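Local atomic coordinates of hypothetical protein SpyM3_0169 (Streptococcus pyogenes, PDB entry 1PG6), a protein that is of unknown function but belongs to the AIM24 family, named for mitochondrial biogenesis and placed in the cupin clan, and binds calcium ions in the crystal. Residues R12-T16 and E27-E31; I103-G109 and G154-L159; Q112-D117 and F148-G154; A185-L190 and F214-I220. All blocks are in the same frame, centred on the assembly; numbering follows the deposited sequence.

Contact 1: residues R12-T16 and E27-E31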
loop_
_atom_site.group_PDB
_atom_site.type_symbol
_atom_site.label_atom_id
_atom_site.label_comp_id
_atom_site.label_asym_id
_atom_site.label_seq_id
_atom_site.Cartn_x
_atom_site.Cartn_y
_atom_site.Cartn_z
ATOM N N ARG A 12 -14.054 13.733 6.356
ATOM C CA ARG A 12 -13.488 12.358 6.250
ATOM C C ARG A 12 -14.399 11.487 5.392
ATOM O O ARG A 12 -15.610 11.698 5.344
ATOM C CB ARG A 12 -13.369 11.716 7.636
ATOM C CG ARG A 12 -12.788 12.612 8.716
ATOM C CD ARG A 12 -11.369 13.051 8.404
ATOM N NE ARG A 12 -10.847 13.918 9.456
ATOM C CZ ARG A 12 -9.698 14.582 9.383
ATOM N NH1 ARG A 12 -9.310 15.347 10.395
ATOM N NH2 ARG A 12 -8.943 14.487 8.298
HETATM N N MSE A 13 -13.813 10.506 4.716
HETATM C CA MSE A 13 -14.587 9.600 3.884
HETATM C C MSE A 13 -15.199 8.531 4.783
HETATM O O MSE A 13 -14.663 8.228 5.850
HETATM C CB MSE A 13 -13.684 8.923 2.853
HETATM C CG MSE A 13 -12.554 8.121 3.488
HETATM SE SE MSE A 13 -11.472 7.127 2.234
HETATM C CE MSE A 13 -11.955 5.347 2.763
ATOM N N ARG A 14 -16.325 7.971 4.362
ATOM C CA ARG A 14 -16.961 6.912 5.131
ATOM C C ARG A 14 -16.825 5.656 4.281
ATOM O O ARG A 14 -17.180 5.656 3.102
ATOM C CB ARG A 14 -18.436 7.227 5.389
ATOM C CG ARG A 14 -19.021 6.437 6.555
ATOM C CD ARG A 14 -20.442 6.870 6.895
ATOM N NE ARG A 14 -21.437 6.222 6.045
ATOM C CZ ARG A 14 -21.705 4.921 6.070
ATOM N NH1 ARG A 14 -21.050 4.122 6.903
ATOM N NH2 ARG A 14 -22.631 4.416 5.265
ATOM N N PHE A 15 -16.297 4.590 4.870
ATOM C CA PHE A 15 -16.104 3.352 4.128
ATOM C C PHE A 15 -16.786 2.159 4.776
ATOM O O PHE A 15 -17.158 2.196 5.948
ATOM C CB PHE A 15 -14.606 3.069 3.980
ATOM C CG PHE A 15 -13.910 2.807 5.284
ATOM C CD1 PHE A 15 -13.794 1.512 5.780
ATOM C CD2 PHE A 15 -13.403 3.858 6.037
ATOM C CE1 PHE A 15 -13.186 1.270 7.008
ATOM C CE2 PHE A 15 -12.793 3.625 7.266
ATOM C CZ PHE A 15 -12.684 2.331 7.752
ATOM N N THR A 16 -16.957 1.102 3.994
ATOM C CA THR A 16 -17.565 -0.124 4.479
ATOM C C THR A 16 -16.874 -1.296 3.795
ATOM O O THR A 16 -17.075 -1.534 2.602
ATOM C CB THR A 16 -19.078 -0.184 4.166
ATOM O OG1 THR A 16 -19.756 0.885 4.837
ATOM C CG2 THR A 16 -19.664 -1.513 4.630
ATOM N N GLU A 27 -16.786 -0.204 -0.106
ATOM C CA GLU A 27 -17.703 0.813 -0.593
ATOM C C GLU A 27 -17.360 2.089 0.158
ATOM O O GLU A 27 -17.302 2.099 1.390
ATOM C CB GLU A 27 -19.156 0.418 -0.317
ATOM C CG GLU A 27 -19.591 -0.901 -0.940
ATOM C CD GLU A 27 -21.038 -1.246 -0.609
ATOM O OE1 GLU A 27 -21.395 -1.245 0.588
ATOM O OE2 GLU A 27 -21.820 -1.522 -1.542
ATOM N N ILE A 28 -17.136 3.163 -0.589
ATOM C CA ILE A 28 -16.757 4.442 -0.003
ATOM C C ILE A 28 -17.756 5.552 -0.300
ATOM O O ILE A 28 -18.169 5.735 -1.442
ATOM C CB ILE A 28 -15.375 4.881 -0.534
ATOM C CG1 ILE A 28 -14.310 3.858 -0.119
ATOM C CG2 ILE A 28 -15.018 6.262 -0.013
ATOM C CD1 ILE A 28 -12.940 4.144 -0.700
ATOM N N ASP A 29 -18.146 6.284 0.739
ATOM C CA ASP A 29 -19.068 7.402 0.586
ATOM C C ASP A 29 -18.278 8.688 0.747
ATOM O O ASP A 29 -17.577 8.880 1.742
ATOM C CB ASP A 29 -20.186 7.357 1.635
ATOM C CG ASP A 29 -21.208 6.284 1.349
ATOM O OD1 ASP A 29 -21.170 5.227 2.014
ATOM O OD2 ASP A 29 -22.049 6.495 0.450
ATOM N N LEU A 30 -18.389 9.560 -0.249
ATOM C CA LEU A 30 -17.688 10.838 -0.236
ATOM C C LEU A 30 -18.665 12.003 -0.177
ATOM O O LEU A 30 -19.625 12.057 -0.944
ATOM C CB LEU A 30 -16.823 10.985 -1.490
ATOM C CG LEU A 30 -15.615 10.059 -1.657
ATOM C CD1 LEU A 30 -14.935 10.361 -2.982
ATOM C CD2 LEU A 30 -14.650 10.257 -0.506
ATOM N N GLU A 31 -18.417 12.928 0.741
ATOM C CA GLU A 31 -19.260 14.107 0.873
ATOM C C GLU A 31 -18.817 15.107 -0.184
ATOM O O GLU A 31 -17.790 14.914 -0.837
ATOM C CB GLU A 31 -19.103 14.727 2.262
ATOM C CG GLU A 31 -19.974 14.099 3.336
ATOM C CD GLU A 31 -19.932 14.873 4.639
ATOM O OE1 GLU A 31 -18.927 14.759 5.372
ATOM O OE2 GLU A 31 -20.902 15.608 4.925
HETATM O O HOH W 1 -15.844 12.725 2.153
HETATM O O HOH W 2 -20.466 2.713 2.182
#
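Arg14 and Asp29 face each other as a hydrogen-bonded pair of two antiparallel strands and send their side chains out the same way, alongside one another. The guanidinium and carboxylate planes lie only 15° apart, yet Asp29 OD1 stands well out of the guanidinium plane. The salt bridge from Arg14 NH2 to Asp29 OD1, 3.7 Å, is therefore long and rests on charge alone, with no N-H aimed at the oxygen. A water supplies Asp29 OD1 with a shorter bond of 2.6 Å. Beneath the pair, Arg14 N donates to Asp29 O almost straight (179°), and Asp29 N returns a bond to Arg14 O.

The other face is apolar. Selenomethionine Met13 has CG between its backbone N and carbonyl carbon (chi1 59°), and the bent end of the chain carries CE to Ile28 CD1 (3.8 Å), the two side chains crossing obliquely. Its CB meets Leu30 CD2 at 3.7 Å. Phe15 touches Ile28 through CB, while its ring leads away. Charged outside and apolar inside, the two strands form the edge beta hairpin of an antiparallel sheet, with strand 14-17 outermost and strand 26-30 bonded onward to strand 91-95.

Contact 2: residues I103-G109 and G154-L159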
loop_
_atom_site.group_PDB
_atom_site.type_symbol
_atom_site.label_atom_id
_atom_site.label_comp_id
_atom_site.label_asym_id
_atom_site.label_seq_id
_atom_site.Cartn_x
_atom_site.Cartn_y
_atom_site.Cartn_z
ATOM N N ILE A 103 -8.407 -6.671 3.629
ATOM C CA ILE A 103 -8.223 -5.229 3.704
ATOM C C ILE A 103 -8.248 -4.861 5.179
ATOM O O ILE A 103 -9.026 -5.419 5.949
ATOM C CB ILE A 103 -9.365 -4.467 2.983
ATOM C CG1 ILE A 103 -9.342 -4.793 1.487
ATOM C CG2 ILE A 103 -9.215 -2.959 3.197
ATOM C CD1 ILE A 103 -10.541 -4.248 0.720
ATOM N N VAL A 104 -7.381 -3.939 5.575
ATOM C CA VAL A 104 -7.345 -3.491 6.957
ATOM C C VAL A 104 -7.377 -1.970 6.941
ATOM O O VAL A 104 -6.685 -1.334 6.144
ATOM C CB VAL A 104 -6.066 -3.998 7.691
ATOM C CG1 VAL A 104 -4.813 -3.545 6.959
ATOM C CG2 VAL A 104 -6.059 -3.513 9.129
ATOM N N ALA A 105 -8.212 -1.394 7.798
ATOM C CA ALA A 105 -8.335 0.057 7.888
ATOM C C ALA A 105 -7.565 0.521 9.116
ATOM O O ALA A 105 -7.727 -0.029 10.202
ATOM C CB ALA A 105 -9.801 0.452 8.006
ATOM N N LEU A 106 -6.730 1.534 8.938
ATOM C CA LEU A 106 -5.930 2.062 10.027
ATOM C C LEU A 106 -6.167 3.564 10.177
ATOM O O LEU A 106 -6.075 4.318 9.203
ATOM C CB LEU A 106 -4.452 1.770 9.752
ATOM C CG LEU A 106 -4.082 0.279 9.647
ATOM C CD1 LEU A 106 -2.652 0.124 9.141
ATOM C CD2 LEU A 106 -4.224 -0.383 11.015
ATOM N N GLU A 107 -6.486 3.983 11.401
ATOM C CA GLU A 107 -6.747 5.388 11.708
ATOM C C GLU A 107 -5.427 6.141 11.814
ATOM O O GLU A 107 -4.504 5.704 12.498
ATOM C CB GLU A 107 -7.513 5.499 13.031
ATOM C CG GLU A 107 -7.916 6.919 13.425
ATOM C CD GLU A 107 -9.036 7.482 12.568
ATOM O OE1 GLU A 107 -9.506 8.605 12.860
ATOM O OE2 GLU A 107 -9.451 6.807 11.600
ATOM N N LEU A 108 -5.343 7.279 11.136
ATOM C CA LEU A 108 -4.122 8.069 11.150
ATOM C C LEU A 108 -4.240 9.298 12.044
ATOM O O LEU A 108 -5.289 9.935 12.111
ATOM C CB LEU A 108 -3.762 8.496 9.728
ATOM C CG LEU A 108 -3.687 7.370 8.688
ATOM C CD1 LEU A 108 -3.368 7.963 7.325
ATOM C CD2 LEU A 108 -2.632 6.356 9.093
ATOM N N GLY A 109 -3.148 9.623 12.723
ATOM C CA GLY A 109 -3.128 10.769 13.614
ATOM C C GLY A 109 -1.942 10.626 14.541
ATOM O O GLY A 109 -0.810 10.892 14.143
ATOM N N GLY A 154 -0.675 12.990 8.628
ATOM C CA GLY A 154 -1.972 13.638 8.680
ATOM C C GLY A 154 -3.084 12.852 9.344
ATOM O O GLY A 154 -2.858 11.793 9.930
ATOM N N LEU A 155 -4.298 13.387 9.249
ATOM C CA LEU A 155 -5.471 12.755 9.833
ATOM C C LEU A 155 -6.288 12.073 8.744
ATOM O O LEU A 155 -6.320 12.529 7.601
ATOM C CB LEU A 155 -6.341 13.800 10.541
ATOM C CG LEU A 155 -5.673 14.635 11.636
ATOM C CD1 LEU A 155 -6.687 15.612 12.219
ATOM C CD2 LEU A 155 -5.132 13.732 12.725
ATOM N N GLY A 156 -6.948 10.980 9.105
ATOM C CA GLY A 156 -7.756 10.266 8.136
ATOM C C GLY A 156 -7.625 8.768 8.280
ATOM O O GLY A 156 -7.091 8.264 9.270
ATOM N N THR A 157 -8.122 8.050 7.285
ATOM C CA THR A 157 -8.052 6.597 7.309
ATOM C C THR A 157 -7.198 6.069 6.170
ATOM O O THR A 157 -7.260 6.574 5.055
ATOM C CB THR A 157 -9.445 5.967 7.168
ATOM O OG1 THR A 157 -10.280 6.401 8.245
ATOM C CG2 THR A 157 -9.337 4.447 7.188
ATOM N N LEU A 158 -6.400 5.050 6.470
ATOM C CA LEU A 158 -5.555 4.399 5.484
ATOM C C LEU A 158 -6.114 2.993 5.303
ATOM O O LEU A 158 -6.430 2.322 6.286
ATOM C CB LEU A 158 -4.111 4.290 5.984
ATOM C CG LEU A 158 -3.242 3.230 5.284
ATOM C CD1 LEU A 158 -2.874 3.707 3.878
ATOM C CD2 LEU A 158 -1.974 2.979 6.096
ATOM N N LEU A 159 -6.269 2.562 4.059
ATOM C CA LEU A 159 -6.737 1.206 3.793
ATOM C C LEU A 159 -5.562 0.462 3.164
ATOM O O LEU A 159 -5.051 0.873 2.122
ATOM C CB LEU A 159 -7.930 1.200 2.822
ATOM C CG LEU A 159 -9.230 1.871 3.275
ATOM C CD1 LEU A 159 -10.322 1.657 2.225
ATOM C CD2 LEU A 159 -9.675 1.291 4.609
HETATM O O HOH W 3 -10.275 4.623 10.515
HETATM O O HOH W 4 -7.797 10.424 12.178
#
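Strands 103-108 and 156-159 run antiparallel, their axes 4.6 Å apart at closest approach and 153° between directions, with Leu106 and Leu158 exchanging both backbone bonds and Leu108 N donating to Gly156 O at 2.7 Å.

On the leucine face, Leu108 CD1 and CD2 both rest on Leu158 CB at 4.0 Å. Leu108 CB is set between two carbonyl oxygens, those of Gly154 and Gly156. Leu158 CG is anti to the backbone N (chi1 160°), whereas Leu106 CG lies beside its own, and the two methyls lie side by side, Leu106 CD1 4.2 Å from Leu158 CD2. Leu115 and Tyr113 pack on this side.

The reverse face mixes small and polar groups. Leu159 CD2 presses on Ala105 CB at 3.5 Å, and Phe15 covers Ala105 and Thr157. Glu107, bent at chi2, swings its carboxylate across the Thr157 side chain at about a right angle. One water bonds to both Glu107 OE2 and Thr157 OG1; another donates to Glu107 OE1 and Leu108 O while accepting from Gly156 N, so the carboxylate is tied to the neighbouring strand through solvent. Strand 103-108 is the outermost of a six-stranded antiparallel sheet in which strand 156-161 is its inner neighbour, an all-antiparallel architecture consistent with the cupin clan.

Contact 3: residues Q112-D117 and F148-G154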
loop_
_atom_site.group_PDB
_atom_site.type_symbol
_atom_site.label_atom_id
_atom_site.label_comp_id
_atom_site.label_asym_id
_atom_site.label_seq_id
_atom_site.Cartn_x
_atom_site.Cartn_y
_atom_site.Cartn_z
ATOM N N GLN A 112 0.985 6.623 12.719
ATOM C CA GLN A 112 1.181 6.673 11.279
ATOM C C GLN A 112 1.800 5.347 10.892
ATOM O O GLN A 112 2.251 4.594 11.756
ATOM C CB GLN A 112 2.115 7.817 10.878
ATOM C CG GLN A 112 1.578 9.215 11.175
ATOM C CD GLN A 112 0.261 9.511 10.477
ATOM O OE1 GLN A 112 0.016 9.058 9.360
ATOM N NE2 GLN A 112 -0.589 10.294 11.131
ATOM N N TYR A 113 1.834 5.062 9.596
ATOM C CA TYR A 113 2.375 3.795 9.128
ATOM C C TYR A 113 3.210 3.898 7.867
ATOM O O TYR A 113 3.134 4.880 7.130
ATOM C CB TYR A 113 1.232 2.811 8.854
ATOM C CG TYR A 113 0.335 2.539 10.040
ATOM C CD1 TYR A 113 -0.713 3.407 10.368
ATOM C CD2 TYR A 113 0.568 1.444 10.871
ATOM C CE1 TYR A 113 -1.500 3.192 11.498
ATOM C CE2 TYR A 113 -0.209 1.223 12.003
ATOM C CZ TYR A 113 -1.234 2.095 12.314
ATOM O OH TYR A 113 -1.968 1.891 13.456
ATOM N N ARG A 114 4.006 2.858 7.638
ATOM C CA ARG A 114 4.821 2.734 6.446
ATOM C C ARG A 114 4.261 1.471 5.784
ATOM O O ARG A 114 3.787 0.561 6.474
ATOM C CB ARG A 114 6.302 2.540 6.797
ATOM C CG ARG A 114 6.916 3.687 7.603
ATOM C CD ARG A 114 8.431 3.543 7.685
ATOM N NE ARG A 114 9.037 4.340 8.759
ATOM C CZ ARG A 114 9.314 5.639 8.680
ATOM N NH1 ARG A 114 9.047 6.319 7.572
ATOM N NH2 ARG A 114 9.868 6.259 9.712
ATOM N N LEU A 115 4.284 1.428 4.458
ATOM C CA LEU A 115 3.762 0.278 3.730
ATOM C C LEU A 115 4.644 -0.102 2.565
ATOM O O LEU A 115 5.261 0.752 1.928
ATOM C CB LEU A 115 2.371 0.569 3.164
ATOM C CG LEU A 115 1.310 1.258 4.016
ATOM C CD1 LEU A 115 1.590 2.746 4.070
ATOM C CD2 LEU A 115 -0.061 1.011 3.392
ATOM N N ASN A 116 4.687 -1.397 2.285
ATOM C CA ASN A 116 5.453 -1.917 1.164
ATOM C C ASN A 116 4.673 -1.718 -0.121
ATOM O O ASN A 116 3.471 -1.457 -0.090
ATOM C CB ASN A 116 5.699 -3.410 1.345
ATOM C CG ASN A 116 6.981 -3.697 2.065
ATOM O OD1 ASN A 116 7.035 -4.554 2.950
ATOM N ND2 ASN A 116 8.032 -2.986 1.691
ATOM N N ASP A 117 5.370 -1.863 -1.245
ATOM C CA ASP A 117 4.760 -1.738 -2.559
ATOM C C ASP A 117 3.671 -2.780 -2.721
ATOM O O ASP A 117 3.871 -3.967 -2.436
ATOM C CB ASP A 117 5.782 -1.949 -3.679
ATOM C CG ASP A 117 6.580 -0.704 -3.987
ATOM O OD1 ASP A 117 5.979 0.391 -4.059
ATOM O OD2 ASP A 117 7.811 -0.830 -4.179
ATOM N N PHE A 148 10.257 0.577 -3.095
ATOM C CA PHE A 148 9.789 1.787 -2.434
ATOM C C PHE A 148 8.893 1.537 -1.229
ATOM O O PHE A 148 8.103 0.594 -1.206
ATOM C CB PHE A 148 9.034 2.677 -3.426
ATOM C CG PHE A 148 9.925 3.397 -4.398
ATOM C CD1 PHE A 148 10.636 2.697 -5.365
ATOM C CD2 PHE A 148 10.051 4.780 -4.344
ATOM C CE1 PHE A 148 11.459 3.364 -6.270
ATOM C CE2 PHE A 148 10.872 5.458 -5.243
ATOM C CZ PHE A 148 11.577 4.746 -6.208
ATOM N N VAL A 149 9.029 2.396 -0.226
ATOM C CA VAL A 149 8.215 2.309 0.977
ATOM C C VAL A 149 7.411 3.598 1.104
ATOM O O VAL A 149 7.946 4.692 0.919
ATOM C CB VAL A 149 9.078 2.137 2.248
ATOM C CG1 VAL A 149 8.199 2.259 3.489
ATOM C CG2 VAL A 149 9.765 0.774 2.226
HETATM N N MSE A 150 6.127 3.456 1.410
HETATM C CA MSE A 150 5.230 4.592 1.571
HETATM C C MSE A 150 5.043 4.909 3.044
HETATM O O MSE A 150 4.883 4.006 3.863
HETATM C CB MSE A 150 3.864 4.269 0.956
HETATM C CG MSE A 150 2.804 5.341 1.151
HETATM SE SE MSE A 150 1.071 4.760 0.510
HETATM C CE MSE A 150 1.570 4.314 -1.280
ATOM N N THR A 151 5.079 6.192 3.388
ATOM C CA THR A 151 4.878 6.610 4.772
ATOM C C THR A 151 3.748 7.633 4.809
ATOM O O THR A 151 3.729 8.577 4.017
ATOM C CB THR A 151 6.157 7.232 5.377
ATOM O OG1 THR A 151 7.169 6.221 5.498
ATOM C CG2 THR A 151 5.868 7.805 6.758
ATOM N N THR A 152 2.810 7.436 5.727
ATOM C CA THR A 152 1.658 8.320 5.865
ATOM C C THR A 152 1.894 9.478 6.822
ATOM O O THR A 152 2.836 9.472 7.613
ATOM C CB THR A 152 0.422 7.554 6.387
ATOM O OG1 THR A 152 0.666 7.110 7.729
ATOM C CG2 THR A 152 0.132 6.343 5.508
ATOM N N GLU A 153 1.008 10.463 6.743
ATOM C CA GLU A 153 1.058 11.643 7.592
ATOM C C GLU A 153 -0.332 12.261 7.571
ATOM O O GLU A 153 -1.087 12.064 6.620
ATOM C CB GLU A 153 2.078 12.644 7.044
ATOM C CG GLU A 153 2.192 13.926 7.850
ATOM C CD GLU A 153 3.131 14.933 7.211
ATOM O OE1 GLU A 153 2.865 15.351 6.060
ATOM O OE2 GLU A 153 4.134 15.312 7.857
ATOM N N GLY A 154 -0.675 12.990 8.628
ATOM C CA GLY A 154 -1.972 13.638 8.680
ATOM C C GLY A 154 -3.084 12.852 9.344
ATOM O O GLY A 154 -2.858 11.793 9.930
HETATM O O HOH W 5 8.091 -2.230 -0.889
#
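Gln112 and Thr152 meet through their polar ends: Thr152 OG1 donates to Gln112 OE1 at 2.6 Å, in the plane of the amide carbonyl and on a lone pair. The same hydroxyl oxygen accepts Tyr113 N in a nearly straight bond, so two bonds fix its rotation, with OG1 held between its own backbone N and carbonyl carbon (chi1 66°). The amide is gripped at its other end as well, Gln112 NE2 giving one hydrogen bond to Gly154 O (3.0 Å) and another to Gly109 O.

Arg114 and Thr151 point the same way on one face of the sheet. The arginine chain is extended from CG to NE and then turns, bringing NH1 to Thr151 OG1 at 2.8 Å, near the guanidinium edge but tilted 20° from its plane. Beside them Val149 CG1 packs on Arg114 CB (3.8 Å). On the opposite face Leu115 CD1 touches Met150, a selenomethionine, at CG and SE (both 4.1 Å).

At the far end Asp117 OD2 accepts Phe148 N on its syn side, 34° out of the carboxylate plane. A water bridges Asp117 N and Phe148 O there.

Farther out, Arg188 lies against Gln112, Arg114 and Thr151, while Tyr192 of strand 191-195 covers Arg114 and Val149. Strand 113-116 is flanked in its antiparallel sheet by strand 148-153 and by strand 183-187, and strand 148-153 is in turn bonded to strand 128-133.

Contact 4: residues A185-L190 and F214-I220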
loop_
_atom_site.group_PDB
_atom_site.type_symbol
_atom_site.label_atom_id
_atom_site.label_comp_id
_atom_site.label_asym_id
_atom_site.label_seq_id
_atom_site.Cartn_x
_atom_site.Cartn_y
_atom_site.Cartn_z
ATOM N N ALA A 185 2.305 -3.623 6.303
ATOM C CA ALA A 185 2.460 -2.262 6.798
ATOM C C ALA A 185 2.916 -2.319 8.248
ATOM O O ALA A 185 2.723 -3.327 8.925
ATOM C CB ALA A 185 1.123 -1.528 6.697
ATOM N N TRP A 186 3.523 -1.242 8.734
ATOM C CA TRP A 186 3.987 -1.236 10.114
ATOM C C TRP A 186 4.050 0.174 10.685
ATOM O O TRP A 186 4.082 1.152 9.941
ATOM C CB TRP A 186 5.353 -1.931 10.204
ATOM C CG TRP A 186 6.468 -1.218 9.486
ATOM C CD1 TRP A 186 7.362 -0.340 10.035
ATOM C CD2 TRP A 186 6.813 -1.326 8.098
ATOM N NE1 TRP A 186 8.243 0.101 9.078
ATOM C CE2 TRP A 186 7.929 -0.483 7.882
ATOM C CE3 TRP A 186 6.290 -2.050 7.017
ATOM C CZ2 TRP A 186 8.533 -0.346 6.623
ATOM C CZ3 TRP A 186 6.892 -1.912 5.765
ATOM C CH2 TRP A 186 8.004 -1.064 5.581
ATOM N N SER A 187 4.050 0.271 12.009
ATOM C CA SER A 187 4.090 1.566 12.687
ATOM C C SER A 187 5.294 2.404 12.282
ATOM O O SER A 187 6.420 1.909 12.220
ATOM C CB SER A 187 4.097 1.363 14.200
ATOM O OG SER A 187 2.880 0.786 14.647
ATOM N N ARG A 188 5.053 3.681 12.014
ATOM C CA ARG A 188 6.126 4.582 11.613
ATOM C C ARG A 188 7.093 4.782 12.775
ATOM O O ARG A 188 8.276 5.050 12.575
ATOM C CB ARG A 188 5.550 5.928 11.186
ATOM C CG ARG A 188 6.578 6.843 10.557
ATOM C CD ARG A 188 5.973 8.186 10.253
ATOM N NE ARG A 188 5.611 8.891 11.472
ATOM C CZ ARG A 188 5.003 10.070 11.494
ATOM N NH1 ARG A 188 4.689 10.677 10.356
ATOM N NH2 ARG A 188 4.709 10.641 12.654
ATOM N N GLU A 189 6.566 4.635 13.985
ATOM C CA GLU A 189 7.331 4.791 15.214
ATOM C C GLU A 189 8.414 3.712 15.399
ATOM O O GLU A 189 9.364 3.891 16.169
ATOM C CB GLU A 189 6.348 4.795 16.391
ATOM C CG GLU A 189 5.208 3.767 16.226
ATOM C CD GLU A 189 3.814 4.379 16.049
ATOM O OE1 GLU A 189 3.568 5.147 15.072
ATOM O OE2 GLU A 189 2.934 4.069 16.898
ATOM N N LEU A 190 8.280 2.597 14.687
ATOM C CA LEU A 190 9.253 1.506 14.779
ATOM C C LEU A 190 10.515 1.796 13.974
ATOM O O LEU A 190 10.501 2.593 13.035
ATOM C CB LEU A 190 8.641 0.195 14.255
ATOM C CG LEU A 190 7.649 -0.575 15.130
ATOM C CD1 LEU A 190 6.882 -1.587 14.284
ATOM C CD2 LEU A 190 8.397 -1.275 16.244
ATOM N N PHE A 214 12.791 -5.149 12.289
ATOM C CA PHE A 214 12.089 -4.141 13.079
ATOM C C PHE A 214 12.611 -4.085 14.508
ATOM O O PHE A 214 12.955 -5.110 15.092
ATOM C CB PHE A 214 10.594 -4.466 13.133
ATOM C CG PHE A 214 9.952 -4.587 11.787
ATOM C CD1 PHE A 214 9.582 -3.453 11.074
ATOM C CD2 PHE A 214 9.726 -5.838 11.225
ATOM C CE1 PHE A 214 8.993 -3.561 9.815
ATOM C CE2 PHE A 214 9.138 -5.957 9.969
ATOM C CZ PHE A 214 8.770 -4.817 9.262
ATOM N N ARG A 215 12.658 -2.880 15.066
ATOM C CA ARG A 215 13.115 -2.686 16.440
ATOM C C ARG A 215 12.305 -1.571 17.095
ATOM O O ARG A 215 12.094 -0.520 16.492
ATOM C CB ARG A 215 14.601 -2.308 16.457
ATOM C CG ARG A 215 15.499 -3.264 15.698
ATOM C CD ARG A 215 16.957 -2.832 15.755
ATOM N NE ARG A 215 17.826 -3.788 15.074
ATOM C CZ ARG A 215 19.153 -3.779 15.149
ATOM N NH1 ARG A 215 19.778 -2.861 15.879
ATOM N NH2 ARG A 215 19.855 -4.693 14.493
ATOM N N GLY A 216 11.844 -1.802 18.321
ATOM C CA GLY A 216 11.084 -0.780 19.022
ATOM C C GLY A 216 9.673 -1.167 19.427
ATOM O O GLY A 216 9.379 -2.338 19.663
ATOM N N HIS A 217 8.802 -0.166 19.510
ATOM C CA HIS A 217 7.410 -0.372 19.886
ATOM C C HIS A 217 6.489 -0.026 18.724
ATOM O O HIS A 217 6.634 1.023 18.097
ATOM C CB HIS A 217 7.036 0.505 21.084
ATOM C CG HIS A 217 7.826 0.214 22.319
ATOM N ND1 HIS A 217 9.157 0.548 22.451
ATOM C CD2 HIS A 217 7.472 -0.383 23.481
ATOM C CE1 HIS A 217 9.587 0.171 23.641
ATOM N NE2 HIS A 217 8.585 -0.397 24.287
ATOM N N GLY A 218 5.531 -0.904 18.448
ATOM C CA GLY A 218 4.603 -0.658 17.359
ATOM C C GLY A 218 4.002 -1.932 16.796
ATOM O O GLY A 218 4.308 -3.031 17.261
ATOM N N GLU A 219 3.139 -1.788 15.795
ATOM C CA GLU A 219 2.503 -2.951 15.180
ATOM C C GLU A 219 3.095 -3.279 13.816
ATOM O O GLU A 219 3.549 -2.401 13.086
ATOM C CB GLU A 219 0.995 -2.724 15.032
ATOM C CG GLU A 219 0.233 -2.599 16.343
ATOM C CD GLU A 219 0.587 -1.344 17.112
ATOM O OE1 GLU A 219 0.483 -0.244 16.525
ATOM O OE2 GLU A 219 0.958 -1.460 18.302
ATOM N N ILE A 220 3.090 -4.566 13.490
ATOM C CA ILE A 220 3.591 -5.044 12.210
ATOM C C ILE A 220 2.479 -5.908 11.632
ATOM O O ILE A 220 2.023 -6.841 12.285
ATOM C CB ILE A 220 4.844 -5.927 12.386
ATOM C CG1 ILE A 220 5.980 -5.108 13.003
ATOM C CG2 ILE A 220 5.269 -6.500 11.044
ATOM C CD1 ILE A 220 7.118 -5.958 13.517
HETATM O O HOH W 6 10.113 2.198 18.643
HETATM O O HOH W 7 4.599 3.022 19.257
#
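A chi1 of 66° sets the Trp186 indole between its backbone N and carbonyl carbon, and Phe214, with CG beside its backbone N (chi1 -56°), brings a ring edge against it. The pair is T-shaped, Phe214 CE1 standing over one face of the five-membered ring, 3.5 Å from Trp186 CG, with the planes at 64°. Ile220 CG1 sits above the centre of the Phe214 ring and also meets Leu190 CD1 at 3.9 Å.

Leu190 ends a type I turn that begins at Ser187, and its CD2 lies on the backbone of the facing corner, 3.4 Å from both Gly216 C and His217 C. That corner is close-fitting: Gly218 CA approaches Leu190 CG at 3.8 Å, and at the backbone angles of Gly216 and Gly218 a CB would run into the preceding carbonyl oxygen.

Ser187 binds Glu219 twice. Its N donates to Glu219 O, and its OG accepts Glu219 N at 2.8 Å. Glu219 OE1 and Glu189 OE2, like charges 5.0 Å apart, share Lys111 as a salt-bridge partner, which probably offsets their repulsion. Two waters link Glu189 to the backbone of His217.

Chain corners are thus joined where two antiparallel sheets meet: strands 183-187 and 219-223 are neighbours in one, strand 211-215 belongs to the other, and the aromatic pair packs between them, consistent with a beta sandwich.

Contacts 1 to 3 pair antiparallel strands, whereas contact 4 has a single strand pairing beside a turn and a corner. Contact 1 is an outlying hairpin with its charged face outward; it packs on contact 2 through its aromatic ring, bringing two sheets together. Contact 2 is apolar on its leucine face and water-bridged on the other. It shares Gly154 with contact 3, which is nested in the loop it closes, and Leu158 meets Leu115 between the sheets. Contact 3, nearest the chain's centre, depends most on buried polar side chains. Contact 4 continues its sheet through a backbone bond from Arg114 to Trp186; it is buried round Trp186 and Leu190, with charged residues toward the surface.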